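Local coordinates for E3 ubiquitin-protein ligase HERC2 (Homo sapiens, PDB 4L1M) that probably acts as a ubiquitin ligase, attaching ubiquitin to target proteins, and carries this RCC1-like beta-propeller as a likely protein-binding domain, at residues S162-A166 and T176-G180. Sequence-based numbering, arbitrary orientation.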
loop_
_atom_site.group_PDB
_atom_site.type_symbol
_atom_site.label_atom_id
_atom_site.label_comp_id
_atom_site.label_asym_id
_atom_site.label_seq_id
_atom_site.Cartn_x
_atom_site.Cartn_y
_atom_site.Cartn_z
ATOM N N SER A 162 9.080 3.744 0.336
ATOM C CA SER A 162 10.216 3.386 -0.528
ATOM C C SER A 162 11.477 3.234 0.299
ATOM O O SER A 162 12.294 2.371 0.007
ATOM C CB SER A 162 10.427 4.423 -1.636
ATOM O OG SER A 162 10.648 5.695 -1.073
ATOM N N THR A 163 11.618 4.051 1.340
ATOM C CA THR A 163 12.817 4.021 2.170
ATOM C C THR A 163 12.568 3.991 3.678
ATOM O O THR A 163 13.489 4.231 4.461
ATOM C CB THR A 163 13.703 5.244 1.860
ATOM O OG1 THR A 163 12.982 6.436 2.166
ATOM C CG2 THR A 163 14.126 5.247 0.392
ATOM N N TYR A 164 11.333 3.726 4.087
ATOM C CA TYR A 164 10.998 3.693 5.501
ATOM C C TYR A 164 9.888 2.701 5.764
ATOM O O TYR A 164 9.463 2.002 4.847
ATOM C CB TYR A 164 10.664 5.090 6.030
ATOM C CG TYR A 164 9.451 5.785 5.462
ATOM C CD1 TYR A 164 9.355 6.107 4.108
ATOM C CD2 TYR A 164 8.436 6.217 6.301
ATOM C CE1 TYR A 164 8.243 6.780 3.608
ATOM C CE2 TYR A 164 7.334 6.890 5.805
ATOM C CZ TYR A 164 7.235 7.169 4.466
ATOM O OH TYR A 164 6.120 7.852 4.001
ATOM N N SER A 165 9.462 2.613 7.026
ATOM C CA SER A 165 8.554 1.579 7.466
ATOM C C SER A 165 7.645 2.116 8.587
ATOM O O SER A 165 7.983 3.097 9.269
ATOM C CB SER A 165 9.360 0.378 7.980
ATOM O OG SER A 165 10.216 -0.155 6.979
ATOM N N ALA A 166 6.497 1.470 8.779
ATOM C CA ALA A 166 5.653 1.800 9.914
ATOM C C ALA A 166 4.927 0.574 10.458
ATOM O O ALA A 166 4.854 -0.481 9.792
ATOM C CB ALA A 166 4.657 2.882 9.546
ATOM N N THR A 176 7.288 4.520 13.440
ATOM C CA THR A 176 7.893 4.650 12.128
ATOM C C THR A 176 9.400 4.525 12.259
ATOM O O THR A 176 9.943 4.710 13.343
ATOM C CB THR A 176 7.585 6.007 11.504
ATOM O OG1 THR A 176 7.848 7.038 12.460
ATOM C CG2 THR A 176 6.121 6.086 11.073
ATOM N N TRP A 177 10.072 4.144 11.168
ATOM C CA TRP A 177 11.541 4.040 11.160
ATOM C C TRP A 177 12.070 3.969 9.737
ATOM O O TRP A 177 11.320 3.744 8.800
ATOM C CB TRP A 177 12.029 2.853 12.010
ATOM C CG TRP A 177 11.620 1.480 11.526
ATOM C CD1 TRP A 177 12.393 0.595 10.820
ATOM C CD2 TRP A 177 10.358 0.824 11.726
ATOM N NE1 TRP A 177 11.694 -0.552 10.561
ATOM C CE2 TRP A 177 10.442 -0.442 11.097
ATOM C CE3 TRP A 177 9.156 1.187 12.359
ATOM C CZ2 TRP A 177 9.381 -1.354 11.097
ATOM C CZ3 TRP A 177 8.091 0.280 12.343
ATOM C CH2 TRP A 177 8.218 -0.980 11.731
ATOM N N GLY A 178 13.376 4.172 9.593
ATOM C CA GLY A 178 14.023 4.227 8.266
ATOM C C GLY A 178 14.518 5.629 7.990
ATOM O O GLY A 178 14.879 6.350 8.915
ATOM N N ARG A 179 14.512 6.022 6.716
ATOM C CA ARG A 179 15.021 7.342 6.306
ATOM C C ARG A 179 14.123 8.428 6.817
ATOM O O ARG A 179 12.919 8.263 6.891
ATOM C CB ARG A 179 15.129 7.439 4.800
ATOM C CG ARG A 179 16.228 6.590 4.195
ATOM C CD ARG A 179 17.586 7.233 4.389
ATOM N NE ARG A 179 18.647 6.525 3.640
ATOM C CZ ARG A 179 19.959 6.773 3.760
ATOM N NH1 ARG A 179 20.409 7.691 4.608
ATOM N NH2 ARG A 179 20.833 6.099 3.034
ATOM N N GLY A 180 14.723 9.556 7.175
ATOM C CA GLY A 180 13.999 10.640 7.841
ATOM C C GLY A 180 13.819 11.892 7.008
ATOM O O GLY A 180 13.160 12.821 7.448
#
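S165 lies under the indole of W177, its CB 3.7 Å from the centroid of the five-membered ring and 25° off the ring normal, a CH-pi contact. W177 CG sits between its own backbone N and carbonyl carbon (chi1 64°), which swings the indole back across the partner strand; the six-membered ring runs on over the backbone of A166, where CZ3 comes to 3.7 Å from A166 C. S165 and W177 also form a hydrogen-bonded antiparallel pair: S165 N donates to W177 O at 2.8 Å, and W177 N returns a bond to S165 O at 3.0 Å. S165 OG is engaged outside the pair, by H108 and the carbonyl of R128. On the other sheet face A166 CB meets T176 CG2 at 3.8 Å, while T176 OG1 turns to the carbonyl of L185.

Toward G178 the strands stay close, with 4.1 Å between its CA and Y164 CA. G178, with a positive phi, ends its strand opposite Y164 as a non-hydrogen-bonded pair. The Y164 ring leads away to the next sheet, where its OH bonds to T219 and G213 N.

Beyond the strands the contact becomes looser and partly exposed. R179 N still bonds T163 O nearly straight, at 3.1 Å and 175°, but only the aliphatic start of R179 rests on T163, with CB 3.5 Å from T163 OG1; its guanidinium departs to a salt bridge with D192. The pairing joins the two middle strands, 164-169 and 174-178, of a four-stranded antiparallel blade in the seven-bladed RCC1-like beta-propeller.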